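Local coordinates for putative isohexenylglutaconyl-CoA hydratase (Pseudomonas aeruginosa, PDB 4ZU2), which probably hydrates isohexenylglutaconyl-CoA, an intermediate of citronellate breakdown, as a member of the crotonase (enoyl-CoA hydratase/isomerase) family, at residues L105-E110 / D125-A130; A129-Q134 / H184-D189; R53-R58 / Q99-L104. All blocks are in the same frame, centred on the assembly; numbering follows the deposited sequence.

Contact 1. Residues L105-E110 / D125-A130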
# COMPACT_ATOMS: atom_id res chain seq x y z
N LEU A 105 -18.39 -6.68 6.02
CA LEU A 105 -19.10 -6.36 4.81
C LEU A 105 -18.46 -7.19 3.73
O LEU A 105 -17.27 -7.01 3.43
CB LEU A 105 -18.98 -4.88 4.48
CG LEU A 105 -19.56 -4.45 3.12
CD1 LEU A 105 -21.07 -4.77 2.97
CD2 LEU A 105 -19.35 -2.98 2.87
N VAL A 106 -19.22 -8.12 3.18
CA VAL A 106 -18.71 -8.97 2.11
C VAL A 106 -19.35 -8.53 0.79
O VAL A 106 -20.57 -8.42 0.72
CB VAL A 106 -19.03 -10.47 2.36
CG1 VAL A 106 -18.36 -11.36 1.28
CG2 VAL A 106 -18.59 -10.86 3.75
N ALA A 107 -18.54 -8.25 -0.22
CA ALA A 107 -19.09 -7.97 -1.54
C ALA A 107 -18.93 -9.16 -2.49
O ALA A 107 -17.84 -9.62 -2.72
CB ALA A 107 -18.50 -6.70 -2.15
N LEU A 108 -20.04 -9.60 -3.06
CA LEU A 108 -20.04 -10.60 -4.11
C LEU A 108 -20.28 -9.90 -5.45
O LEU A 108 -21.41 -9.50 -5.78
CB LEU A 108 -21.11 -11.66 -3.79
CG LEU A 108 -20.95 -13.07 -4.39
CD1 LEU A 108 -19.57 -13.61 -4.13
CD2 LEU A 108 -21.96 -14.00 -3.80
N VAL A 109 -19.20 -9.70 -6.21
CA VAL A 109 -19.28 -8.85 -7.39
C VAL A 109 -19.28 -9.68 -8.70
O VAL A 109 -18.41 -10.49 -8.95
CB VAL A 109 -18.17 -7.74 -7.38
CG1 VAL A 109 -18.21 -6.91 -6.07
CG2 VAL A 109 -16.81 -8.33 -7.55
N GLU A 110 -20.31 -9.48 -9.52
CA GLU A 110 -20.48 -10.19 -10.77
C GLU A 110 -20.75 -9.16 -11.82
O GLU A 110 -21.31 -8.13 -11.52
CB GLU A 110 -21.67 -11.12 -10.69
CG GLU A 110 -21.60 -12.10 -9.57
CD GLU A 110 -22.87 -12.87 -9.45
OE1 GLU A 110 -23.01 -13.90 -10.17
OE2 GLU A 110 -23.74 -12.42 -8.65
N ASP A 125 -14.85 -5.35 3.53
CA ASP A 125 -13.82 -6.14 4.23
C ASP A 125 -13.39 -7.39 3.42
O ASP A 125 -12.25 -7.78 3.44
CB ASP A 125 -14.29 -6.59 5.61
CG ASP A 125 -14.70 -5.43 6.49
OD1 ASP A 125 -13.88 -4.50 6.63
OD2 ASP A 125 -15.81 -5.47 7.04
N VAL A 126 -14.33 -7.96 2.69
CA VAL A 126 -14.07 -9.09 1.81
C VAL A 126 -14.87 -8.95 0.49
O VAL A 126 -16.10 -8.82 0.48
CB VAL A 126 -14.38 -10.44 2.54
CG1 VAL A 126 -13.90 -11.67 1.71
CG2 VAL A 126 -13.73 -10.47 3.90
N ALA A 127 -14.14 -8.92 -0.61
CA ALA A 127 -14.72 -8.94 -1.96
C ALA A 127 -14.38 -10.26 -2.68
O ALA A 127 -13.20 -10.70 -2.73
CB ALA A 127 -14.19 -7.82 -2.75
N ILE A 128 -15.42 -10.91 -3.18
CA ILE A 128 -15.32 -12.14 -3.96
C ILE A 128 -15.89 -11.83 -5.36
O ILE A 128 -17.06 -11.52 -5.48
CB ILE A 128 -16.15 -13.26 -3.29
CG1 ILE A 128 -15.68 -13.53 -1.84
CG2 ILE A 128 -16.09 -14.54 -4.11
CD1 ILE A 128 -16.76 -13.98 -0.89
N ALA A 129 -15.08 -11.92 -6.40
CA ALA A 129 -15.54 -11.57 -7.75
C ALA A 129 -15.64 -12.78 -8.66
O ALA A 129 -14.91 -13.77 -8.49
CB ALA A 129 -14.62 -10.56 -8.38
N ALA A 130 -16.56 -12.69 -9.61
CA ALA A 130 -16.64 -13.61 -10.74
C ALA A 130 -15.51 -13.26 -11.72
O ALA A 130 -15.29 -12.10 -12.00
CB ALA A 130 -17.96 -13.44 -11.41
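Leu108 and Ile128 meet side by side on one face of a parallel strand pair, their side chains crossing obliquely. The touching branch of Leu108 is CD1, which reaches over to Ile128 CB at 3.5 Å and lies almost as near its CG2. Ile128 sends its other arm the opposite way along the strand: with chi2 at 148°, CD1 stands 3.8 Å from Val106 CG1. The isoleucine thus bridges Val106 and Leu108, a role its two differently long branches suit well. On the other face sit Ala107, Ala127, Val109 and Ala129. Here Val109 CG2 lies between its own backbone N and carbonyl carbon and stands 3.2 Å from Ala129 CB, a close fit for two methyl carbons; it is pressed against CA of the alanine as well.

The strands 105-109 and 126-130 approach to 4.6 Å between their axes, at 13°, neighbours in the central sheet of the crotonase fold; between them the chain passes through strand 112-114 and helix 116-121 before returning parallel. Backbone bonds alternate along the pair, from Val126 N to Leu105 O through Ala107 N to Val126 O (2.6 Å) and on to Ala130 N with Val109 O. The beta branching of Val106, Val109 and Ile128 suits this extended backbone.

At the start of the pair Asp125 turns its carboxylate back to the other strand. Leu105 N donates to OD2 at 3.0 Å, arriving on the anti side and 25° out of the carboxylate plane. OD2 also forms a salt bridge with Lys216, while OD1 pairs with Arg163 of the second subunit, so this buried acid has partners for both oxygens, which would probably help to keep it ionised.

Contact 2. Residues A129-Q134 / H184-D189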
# COMPACT_ATOMS: atom_id res chain seq x y z
N ALA A 129 -15.08 -11.92 -6.40
CA ALA A 129 -15.54 -11.57 -7.75
C ALA A 129 -15.64 -12.78 -8.66
O ALA A 129 -14.91 -13.77 -8.49
CB ALA A 129 -14.62 -10.56 -8.38
N ALA A 130 -16.56 -12.69 -9.61
CA ALA A 130 -16.64 -13.61 -10.74
C ALA A 130 -15.51 -13.26 -11.72
O ALA A 130 -15.29 -12.10 -12.00
CB ALA A 130 -17.96 -13.44 -11.41
N ALA A 131 -14.79 -14.26 -12.23
CA ALA A 131 -13.69 -14.00 -13.16
C ALA A 131 -14.08 -13.17 -14.35
O ALA A 131 -13.24 -12.48 -14.92
CB ALA A 131 -13.10 -15.33 -13.68
N ASP A 132 -15.34 -13.26 -14.77
CA ASP A 132 -15.79 -12.52 -15.95
C ASP A 132 -16.44 -11.16 -15.56
O ASP A 132 -17.12 -10.52 -16.38
CB ASP A 132 -16.75 -13.39 -16.79
CG ASP A 132 -17.96 -13.89 -15.99
OD1 ASP A 132 -18.10 -13.45 -14.83
OD2 ASP A 132 -18.76 -14.72 -16.50
N ALA A 133 -16.26 -10.73 -14.31
CA ALA A 133 -16.74 -9.42 -13.89
C ALA A 133 -15.94 -8.39 -14.65
O ALA A 133 -14.80 -8.66 -14.99
CB ALA A 133 -16.59 -9.26 -12.38
N GLN A 134 -16.55 -7.25 -14.99
CA GLN A 134 -15.80 -6.16 -15.61
C GLN A 134 -15.83 -4.87 -14.75
O GLN A 134 -16.89 -4.24 -14.51
CB GLN A 134 -16.19 -5.90 -17.08
CG GLN A 134 -15.52 -6.83 -18.21
CD GLN A 134 -13.99 -7.11 -18.10
OE1 GLN A 134 -13.53 -7.65 -17.10
NE2 GLN A 134 -13.22 -6.80 -19.15
N HIS A 184 -10.38 -9.97 -2.91
CA HIS A 184 -9.65 -10.97 -2.13
C HIS A 184 -9.71 -12.38 -2.71
O HIS A 184 -8.83 -13.18 -2.43
CB HIS A 184 -10.22 -11.02 -0.71
CG HIS A 184 -10.06 -9.76 0.07
ND1 HIS A 184 -11.03 -8.79 0.14
CD2 HIS A 184 -9.03 -9.32 0.85
CE1 HIS A 184 -10.61 -7.80 0.92
NE2 HIS A 184 -9.41 -8.10 1.36
N PHE A 185 -10.75 -12.69 -3.48
CA PHE A 185 -10.90 -13.97 -4.17
C PHE A 185 -11.53 -13.78 -5.57
O PHE A 185 -12.43 -12.94 -5.75
CB PHE A 185 -11.86 -14.88 -3.39
CG PHE A 185 -11.51 -15.06 -1.92
CD1 PHE A 185 -10.45 -15.88 -1.53
CD2 PHE A 185 -12.28 -14.45 -0.93
CE1 PHE A 185 -10.15 -16.05 -0.18
CE2 PHE A 185 -11.98 -14.62 0.40
CZ PHE A 185 -10.91 -15.43 0.78
N CYS A 186 -11.08 -14.60 -6.52
CA CYS A 186 -11.70 -14.69 -7.84
C CYS A 186 -12.13 -16.14 -8.07
O CYS A 186 -11.29 -17.03 -8.03
CB CYS A 186 -10.68 -14.28 -8.91
SG CYS A 186 -11.32 -14.17 -10.61
N GLU A 187 -13.43 -16.38 -8.25
CA GLU A 187 -13.96 -17.71 -8.58
C GLU A 187 -14.51 -17.77 -10.01
O GLU A 187 -15.03 -16.80 -10.52
CB GLU A 187 -15.06 -18.13 -7.61
CG GLU A 187 -14.72 -17.86 -6.17
CD GLU A 187 -13.46 -18.60 -5.73
OE1 GLU A 187 -13.45 -19.85 -5.79
OE2 GLU A 187 -12.48 -17.93 -5.34
N ALA A 188 -14.38 -18.93 -10.65
CA ALA A 188 -14.72 -19.09 -12.06
C ALA A 188 -16.20 -19.41 -12.32
O ALA A 188 -16.66 -19.30 -13.46
CB ALA A 188 -13.83 -20.16 -12.70
N ASP A 189 -16.93 -19.81 -11.29
CA ASP A 189 -18.36 -20.12 -11.45
C ASP A 189 -19.16 -19.87 -10.18
O ASP A 189 -18.61 -19.66 -9.12
CB ASP A 189 -18.58 -21.56 -11.91
CG ASP A 189 -17.81 -22.57 -11.08
OD1 ASP A 189 -18.19 -22.84 -9.91
OD2 ASP A 189 -16.83 -23.12 -11.61
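Ala129 and Phe185 open a short parallel pairing in which backbone bonds do most of the work. Ala129 N donates to Phe185 O at 2.9 Å. Glu187 N then donates to Ala129 O, and Ala131 N to Glu187 O, so the bonds pass to and fro between the two strands. Ala130 O accepts from Ala133 N, closing the type I turn by which the chain leaves the sheet.

The apolar contact is carried by one sulfur. Cys186 SG is anti to its backbone N (chi1 -174°) and rests against Ala131, 3.5 Å from CA and 3.7 Å from CB. The small side chain of Ala131 is consistent with so close an approach of the thiol to the backbone where the turn begins.

Polar side chains act mostly beyond the pair. Asp189 is the N-cap of helix 190-205, its OD1 accepting from Ala192 N, and His184 ND1 accepts from Ala127 N.

Strand 185-187 is the outermost strand of the central sheet within this chain. Phe185 and Glu187 reach Ile128 and helix 190-205 on one face; on the other, Arg175 of helix 174-179 lies against Ala131 and Cys186. Arg164 of the second subunit packs on Phe185, placing this sheet edge beside the subunit interface.

Contact 3. Residues R53-R58 / Q99-L104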
# COMPACT_ATOMS: atom_id res chain seq x y z
N ARG A 53 -23.92 -9.39 12.31
CA ARG A 53 -22.46 -9.60 12.42
C ARG A 53 -21.82 -9.53 11.04
O ARG A 53 -20.61 -9.35 10.92
CB ARG A 53 -22.17 -10.99 12.99
CG ARG A 53 -22.75 -11.28 14.36
CD ARG A 53 -22.67 -12.78 14.71
NE ARG A 53 -21.30 -13.27 14.82
CZ ARG A 53 -20.96 -14.54 15.09
NH1 ARG A 53 -21.88 -15.50 15.28
NH2 ARG A 53 -19.68 -14.85 15.18
N ALA A 54 -22.62 -9.72 9.99
CA ALA A 54 -22.12 -9.62 8.62
C ALA A 54 -23.15 -9.03 7.63
O ALA A 54 -24.36 -9.12 7.83
CB ALA A 54 -21.60 -10.94 8.15
N LEU A 55 -22.64 -8.38 6.60
CA LEU A 55 -23.45 -7.88 5.52
C LEU A 55 -22.88 -8.45 4.25
O LEU A 55 -21.65 -8.50 4.07
CB LEU A 55 -23.44 -6.35 5.45
CG LEU A 55 -23.78 -5.66 6.78
CD1 LEU A 55 -23.42 -4.17 6.74
CD2 LEU A 55 -25.24 -5.88 7.17
N VAL A 56 -23.78 -8.94 3.39
CA VAL A 56 -23.42 -9.39 2.06
C VAL A 56 -24.14 -8.49 1.06
O VAL A 56 -25.31 -8.18 1.18
CB VAL A 56 -23.74 -10.87 1.85
CG1 VAL A 56 -23.03 -11.37 0.61
CG2 VAL A 56 -23.29 -11.69 3.06
N LEU A 57 -23.37 -8.01 0.12
CA LEU A 57 -23.76 -6.96 -0.73
C LEU A 57 -23.67 -7.56 -2.10
O LEU A 57 -22.62 -8.07 -2.48
CB LEU A 57 -22.80 -5.79 -0.57
CG LEU A 57 -23.21 -4.55 -1.37
CD1 LEU A 57 -24.64 -4.16 -1.11
CD2 LEU A 57 -22.26 -3.39 -1.04
N ARG A 58 -24.79 -7.53 -2.81
CA ARG A 58 -24.89 -8.27 -4.05
C ARG A 58 -25.84 -7.59 -5.04
O ARG A 58 -26.63 -6.74 -4.66
CB ARG A 58 -25.34 -9.72 -3.77
CG ARG A 58 -24.73 -10.74 -4.72
CD ARG A 58 -25.22 -12.17 -4.48
NE ARG A 58 -26.59 -12.24 -3.96
CZ ARG A 58 -26.95 -12.90 -2.85
NH1 ARG A 58 -26.07 -13.58 -2.11
NH2 ARG A 58 -28.23 -12.88 -2.50
N GLN A 99 -17.78 1.62 4.62
CA GLN A 99 -16.38 1.42 5.02
C GLN A 99 -16.26 1.27 6.53
O GLN A 99 -15.51 0.42 7.04
CB GLN A 99 -15.51 2.60 4.56
CG GLN A 99 -13.99 2.53 4.95
CD GLN A 99 -13.16 1.80 3.92
OE1 GLN A 99 -13.58 0.77 3.39
NE2 GLN A 99 -12.01 2.36 3.57
N ALA A 100 -17.01 2.08 7.25
CA ALA A 100 -16.86 2.14 8.70
C ALA A 100 -17.91 1.32 9.43
O ALA A 100 -17.99 1.39 10.64
CB ALA A 100 -16.88 3.63 9.17
N ALA A 101 -18.68 0.52 8.71
CA ALA A 101 -19.66 -0.37 9.35
C ALA A 101 -19.03 -1.36 10.35
O ALA A 101 -18.06 -2.02 10.01
CB ALA A 101 -20.45 -1.17 8.28
N PRO A 102 -19.60 -1.47 11.58
CA PRO A 102 -19.13 -2.40 12.62
C PRO A 102 -19.12 -3.89 12.21
O PRO A 102 -18.27 -4.67 12.68
CB PRO A 102 -20.12 -2.16 13.77
CG PRO A 102 -20.54 -0.70 13.57
CD PRO A 102 -20.63 -0.54 12.11
N GLN A 103 -20.06 -4.22 11.34
CA GLN A 103 -20.16 -5.52 10.67
C GLN A 103 -19.03 -5.80 9.71
O GLN A 103 -18.46 -4.87 9.12
CB GLN A 103 -21.43 -5.54 9.79
CG GLN A 103 -22.77 -5.55 10.52
CD GLN A 103 -23.21 -4.20 10.99
OE1 GLN A 103 -22.83 -3.16 10.43
NE2 GLN A 103 -24.04 -4.20 12.04
N LEU A 104 -18.77 -7.09 9.50
CA LEU A 104 -18.05 -7.56 8.31
C LEU A 104 -18.94 -7.33 7.05
O LEU A 104 -20.11 -7.71 7.03
CB LEU A 104 -17.70 -9.04 8.43
CG LEU A 104 -16.71 -9.61 7.42
CD1 LEU A 104 -15.27 -9.30 7.79
CD2 LEU A 104 -16.88 -11.14 7.23
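The carboxamide of Gln103 is the flat group that meets Leu55. The leucine lies on one side of the amide plane but outside the group's outline, away from NE2, so it stacks on neither face; its CD1 is 3.9 Å from OE1. At the nitrogen edge NE2 donates to the carbonyls of Val46 and Val52, two bonds that fix the rotation of the amide. The chain of Gln103 bends at chi2 (81°), taking CD out of the extended zigzag of CA, CB and CG. That stem lies across Leu55 at a slant, Gln103 CB standing 3.8 Å from Leu55 CG. Glutamine suits the place because its methylenes pack on a leucine while its end serves buried backbone carbonyls. The guanidinium of Arg53 heads away from the contact, where NH2 donates to the carbonyls of Arg205 and Cys207 and NH1 to that of Trp262.

Two backbone bonds start the strand pairing. Leu55 N gives a short bond of 2.7 Å to Leu104 O. Leu104 N reaches Arg53 O at 3.2 Å from above the carbonyl plane, 38° out of it, a less direct approach just where the loop turns into strand. Between these bonds Ala54 and Leu104 form the parallel bridge, their CB atoms 4.3 Å apart on the same face. Alanine is small enough for the helix beyond to come close, and Leu104 packs on Leu204 of the same helix.

Strands 54-59 and 104-109 are adjacent and parallel, joined through helices 70-76 and 81-99 in a beta-alpha-beta crossover, and the contact lies where that connection re-enters the sheet. Helix 190-205 covers the face of Ala54 and Leu104, Lys216 holds the carbonyls of Ala101 and Gln103, and Leu167 of the second subunit packs on Leu104.

Overall arrangement
All three contacts belong to the central sheet and together join four consecutive parallel strands, 54-59, 104-109, 126-130 and 185-187. Contacts 1 and 3 are buried and share strand 104-109, with Val106 bonded through its backbone to Leu55 and Leu57. Contact 2 continues from contact 1 along strand 126-130, sharing Ala129 and Ala130, but lies at the surface; its nearest atoms are about 8 Å from those of contact 3. The chemistry follows: aliphatic side chains touching on both faces, a run of backbone bonds and a buried carboxylate in contact 1; glutamine methylenes on a leucine and two backbone bonds in contact 3; three backbone bonds and little side-chain packing in contact 2. Each also reaches the second subunit.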